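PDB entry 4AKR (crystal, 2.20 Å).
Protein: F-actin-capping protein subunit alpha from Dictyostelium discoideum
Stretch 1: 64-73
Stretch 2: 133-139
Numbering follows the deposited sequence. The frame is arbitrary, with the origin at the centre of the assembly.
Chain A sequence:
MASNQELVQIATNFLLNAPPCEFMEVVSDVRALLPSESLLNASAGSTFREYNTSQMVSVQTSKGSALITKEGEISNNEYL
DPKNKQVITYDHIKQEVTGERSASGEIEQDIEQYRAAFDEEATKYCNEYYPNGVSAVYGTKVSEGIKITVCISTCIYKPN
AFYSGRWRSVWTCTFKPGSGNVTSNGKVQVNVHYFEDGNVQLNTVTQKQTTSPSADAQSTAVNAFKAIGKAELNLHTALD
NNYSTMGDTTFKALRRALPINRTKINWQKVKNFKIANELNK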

ATOM      1  N   GLY A  64      32.461  -0.791  -8.710  1.00 19.85           N
ATOM      2  CA  GLY A  64      31.399  -1.648  -8.219  1.00 18.90           C
ATOM      3  C   GLY A  64      30.210  -0.872  -7.678  1.00 18.32           C
ATOM      4  O   GLY A  64      30.188   0.359  -7.701  1.00 16.72           O
ATOM      5  N   SER A  65      29.228  -1.604  -7.166  1.00 18.14           N
ATOM      6  CA  SER A  65      28.015  -1.005  -6.629  1.00 18.20           C
ATOM      7  C   SER A  65      28.221  -0.310  -5.285  1.00 17.30           C
ATOM      8  O   SER A  65      29.136  -0.643  -4.536  1.00 16.83           O
ATOM      9  N   ALA A  66      27.369   0.671  -5.001  1.00 16.22           N
ATOM     10  CA  ALA A  66      27.417   1.406  -3.739  1.00 15.33           C
ATOM     11  C   ALA A  66      26.017   1.889  -3.369  1.00 15.70           C
ATOM     12  O   ALA A  66      25.079   1.796  -4.169  1.00 15.25           O
ATOM     13  N   LEU A  67      25.881   2.405  -2.153  1.00 14.57           N
ATOM     14  CA  LEU A  67      24.604   2.909  -1.685  1.00 14.86           C
ATOM     15  C   LEU A  67      24.607   4.424  -1.470  1.00 15.55           C
ATOM     16  O   LEU A  67      25.619   5.004  -1.089  1.00 12.52           O
ATOM     17  N   ILE A  68      23.461   5.046  -1.728  1.00 16.72           N
ATOM     18  CA  ILE A  68      23.274   6.475  -1.503  1.00 18.76           C
ATOM     19  C   ILE A  68      22.422   6.545  -0.230  1.00 20.59           C
ATOM     20  O   ILE A  68      21.230   6.219  -0.257  1.00 20.27           O
ATOM     21  N   THR A  69      23.035   6.955   0.879  1.00 20.28           N
ATOM     22  CA  THR A  69      22.335   7.036   2.163  1.00 21.16           C
ATOM     23  C   THR A  69      22.637   8.340   2.881  1.00 21.07           C
ATOM     24  O   THR A  69      23.538   9.074   2.487  1.00 21.83           O
ATOM     25  N   LYS A  70      21.887   8.622   3.941  1.00 20.99           N
ATOM     26  CA  LYS A  70      22.108   9.846   4.704  1.00 21.73           C
ATOM     27  C   LYS A  70      23.333   9.660   5.578  1.00 21.99           C
ATOM     28  O   LYS A  70      24.024  10.624   5.895  1.00 22.04           O
ATOM     29  N   GLU A  71      23.605   8.418   5.968  1.00 21.91           N
ATOM     30  CA  GLU A  71      24.759   8.149   6.814  1.00 24.40           C
ATOM     31  C   GLU A  71      26.077   8.300   6.067  1.00 24.49           C
ATOM     32  O   GLU A  71      27.124   8.471   6.688  1.00 25.44           O
ATOM     33  N   GLY A  72      26.030   8.233   4.741  1.00 23.99           N
ATOM     34  CA  GLY A  72      27.245   8.383   3.961  1.00 23.97           C
ATOM     35  C   GLY A  72      27.299   9.742   3.286  1.00 25.83           C
ATOM     36  O   GLY A  72      28.236  10.047   2.543  1.00 25.91           O
ATOM     37  N   GLU A  73      26.282  10.559   3.544  1.00 24.57           N
ATOM     38  CA  GLU A  73      26.187  11.891   2.960  1.00 25.57           C
ATOM     39  C   GLU A  73      27.236  12.849   3.538  1.00 25.29           C
ATOM     40  O   GLU A  73      27.266  13.098   4.735  1.00 23.45           O
ATOM     41  N   GLY A 133      21.235  -7.750  -2.951  1.00 17.65           N
ATOM     42  CA  GLY A 133      21.589  -6.739  -1.978  1.00 16.25           C
ATOM     43  C   GLY A 133      22.921  -6.045  -2.174  1.00 14.68           C
ATOM     44  O   GLY A 133      23.880  -6.635  -2.642  1.00 15.29           O
ATOM     45  N   VAL A 134      22.955  -4.770  -1.818  1.00 13.42           N
ATOM     46  CA  VAL A 134      24.163  -3.963  -1.889  1.00 12.57           C
ATOM     47  C   VAL A 134      24.312  -3.436  -0.465  1.00 13.55           C
ATOM     48  O   VAL A 134      23.330  -3.003   0.146  1.00 13.04           O
ATOM     49  N   SER A 135      25.526  -3.488   0.066  1.00 12.54           N
ATOM     50  CA  SER A 135      25.783  -3.049   1.431  1.00 15.20           C
ATOM     51  C   SER A 135      26.681  -1.815   1.551  1.00 16.35           C
ATOM     52  O   SER A 135      27.329  -1.400   0.592  1.00 16.83           O
ATOM     53  N   ALA A 136      26.710  -1.246   2.751  1.00 15.88           N
ATOM     54  CA  ALA A 136      27.525  -0.079   3.047  1.00 16.49           C
ATOM     55  C   ALA A 136      27.805  -0.032   4.552  1.00 18.40           C
ATOM     56  O   ALA A 136      26.882  -0.097   5.366  1.00 20.29           O
ATOM     57  N   VAL A 137      29.081   0.069   4.913  1.00 18.60           N
ATOM     58  CA  VAL A 137      29.489   0.125   6.308  1.00 18.60           C
ATOM     59  C   VAL A 137      30.299   1.393   6.581  1.00 19.74           C
ATOM     60  O   VAL A 137      31.360   1.616   5.991  1.00 20.47           O
ATOM     61  N   TYR A 138      29.778   2.217   7.481  1.00 18.71           N
ATOM     62  CA  TYR A 138      30.397   3.482   7.845  1.00 18.12           C
ATOM     63  C   TYR A 138      30.937   3.408   9.267  1.00 19.38           C
ATOM     64  O   TYR A 138      30.534   2.552  10.045  1.00 19.46           O
ATOM     65  N   GLY A 139      31.854   4.309   9.603  1.00 21.03           N
ATOM     66  CA  GLY A 139      32.414   4.323  10.942  1.00 22.28           C
ATOM     67  C   GLY A 139      32.669   5.734  11.431  1.00 23.65           C
ATOM     68  O   GLY A 139      32.908   6.639  10.630  1.00 23.11           O
TER

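The strand segments of the two stretches cross at 62° between their N-to-C directions, with axes approaching to 6.0 Å. No backbone hydrogen bond links the stretches; the contact is made largely by side chains, and 415 Å² of surface is buried in total.

Gly-133 makes no contact. Val-134 directs its CA-to-CB bond toward stretch 1 and adopts the t rotamer (chi1 -180°). Val-134 CG1 lies 3.7 Å from OG of Ser-65, a p rotamer, and 4.0 Å from the backbone N of Ala-66, while Val-134 CB lies 3.7 Å from CD2 of Leu-67. Leu-67, chi1 m and chi2 t, also brings its CD1 within 3.5 Å of Val-134 O.

Ser-135 points away; its contribution is backbone, its carbonyl C sitting 4.0 Å from Leu-67 CD1. Ala-136 points in again, its CB 3.9 Å from Leu-67 CD1, so the leucine packs against two alternate, inward-facing residues of the strand. Val-137 is out of reach, consistent with that alternation.

Tyr-138 has the largest covered area of any residue here, 101 Å². With chi1 -51° (m) and chi2 -76°, its ring reaches the loop formed by Thr-69 to Gly-72. The ring packs against Glu-71, whose CG is 3.4 Å from Tyr-138 CD2, and Gly-72, whose CA is 3.4 Å from Tyr-138 CE1; Glu-71 O and Gly-72 N lie over one face. An ideal CB on Gly-72 would fall 2.5 Å from Tyr-138 OH, a clash, so the absent side chain leaves room for the phenol. At the ring's tip, Tyr-138 OH and Thr-69 OG1 form a 2.8 Å hydrogen bond, the sole one across the stretches. Thr-69, a p rotamer, also accepts a weak bond from Gly-72 N to its OG1 (3.0 Å, 133°), tying the tyrosine's polar partner to the loop beneath the ring.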

ATOM      1  CB  SER A  65      26.941  -2.081  -6.495  1.00 20.03           C
ATOM      2  OG  SER A  65      27.422  -3.170  -5.730  1.00 22.81           O
ATOM      3  CB  ALA A  66      28.362   2.593  -3.843  1.00 14.11           C
ATOM      4  CB  LEU A  67      24.216   2.231  -0.367  1.00 14.02           C
ATOM      5  CG  LEU A  67      23.914   0.729  -0.340  1.00 14.23           C
ATOM      6  CD1 LEU A  67      23.376   0.355   1.043  1.00 11.63           C
ATOM      7  CD2 LEU A  67      22.881   0.383  -1.406  1.00 10.51           C
ATOM      8  CB  ILE A  68      22.499   7.149  -2.658  1.00 18.91           C
ATOM      9  CG1 ILE A  68      23.298   7.054  -3.966  1.00 15.73           C
ATOM     10  CG2 ILE A  68      22.198   8.598  -2.298  1.00 19.58           C
ATOM     11  CD1 ILE A  68      24.672   7.681  -3.904  1.00 16.75           C
ATOM     12  CB  THR A  69      22.772   5.908   3.102  1.00 21.44           C
ATOM     13  OG1 THR A  69      24.074   6.213   3.626  1.00 21.61           O
ATOM     14  CG2 THR A  69      22.824   4.576   2.350  1.00 19.38           C
ATOM     15  CB  LYS A  70      20.910  10.174   5.595  1.00 22.98           C
ATOM     16  CG  LYS A  70      19.611  10.451   4.848  1.00 26.18           C
ATOM     17  CD  LYS A  70      18.473  10.752   5.825  1.00 28.31           C
ATOM     18  CE  LYS A  70      17.111  10.800   5.128  1.00 30.31           C
ATOM     19  NZ  LYS A  70      16.010  11.078   6.103  1.00 33.33           N
ATOM     20  CB  GLU A  71      24.684   6.751   7.424  1.00 26.06           C
ATOM     21  CG  GLU A  71      25.825   6.487   8.404  1.00 29.79           C
ATOM     22  CD  GLU A  71      25.836   7.464   9.570  1.00 31.71           C
ATOM     23  OE1 GLU A  71      24.763   8.010   9.912  1.00 34.10           O
ATOM     24  OE2 GLU A  71      26.917   7.679  10.155  1.00 31.49           O
ATOM     25  CB  GLU A  73      24.772  12.443   3.191  1.00 26.41           C
ATOM     26  CG  GLU A  73      24.482  13.766   2.506  1.00 28.32           C
ATOM     27  CD  GLU A  73      22.995  14.103   2.499  1.00 29.74           C
ATOM     28  OE1 GLU A  73      22.220  13.351   1.877  1.00 30.94           O
ATOM     29  OE2 GLU A  73      22.600  15.115   3.110  1.00 29.86           O
ATOM     30  CB  VAL A 134      24.000  -2.792  -2.875  1.00 12.06           C
ATOM     31  CG1 VAL A 134      25.277  -1.977  -2.938  1.00 11.56           C
ATOM     32  CG2 VAL A 134      23.634  -3.329  -4.254  1.00  9.48           C
ATOM     33  CB  SER A 135      26.422  -4.189   2.216  1.00 13.44           C
ATOM     34  OG  SER A 135      27.665  -4.543   1.634  1.00 15.23           O
ATOM     35  CB  ALA A 136      26.810   1.184   2.596  1.00 15.87           C
ATOM     36  CB  VAL A 137      30.329  -1.113   6.689  1.00 19.38           C
ATOM     37  CG1 VAL A 137      30.658  -1.083   8.183  1.00 17.29           C
ATOM     38  CG2 VAL A 137      29.564  -2.383   6.338  1.00 17.57           C
ATOM     39  CB  TYR A 138      29.358   4.594   7.763  1.00 16.68           C
ATOM     40  CG  TYR A 138      28.601   4.639   6.456  1.00 17.85           C
ATOM     41  CD1 TYR A 138      29.191   5.156   5.301  1.00 17.20           C
ATOM     42  CD2 TYR A 138      27.282   4.187   6.377  1.00 18.51           C
ATOM     43  CE1 TYR A 138      28.477   5.230   4.094  1.00 18.35           C
ATOM     44  CE2 TYR A 138      26.557   4.251   5.177  1.00 16.36           C
ATOM     45  CZ  TYR A 138      27.158   4.779   4.045  1.00 17.41           C
ATOM     46  OH  TYR A 138      26.435   4.899   2.882  1.00 16.07           O
TER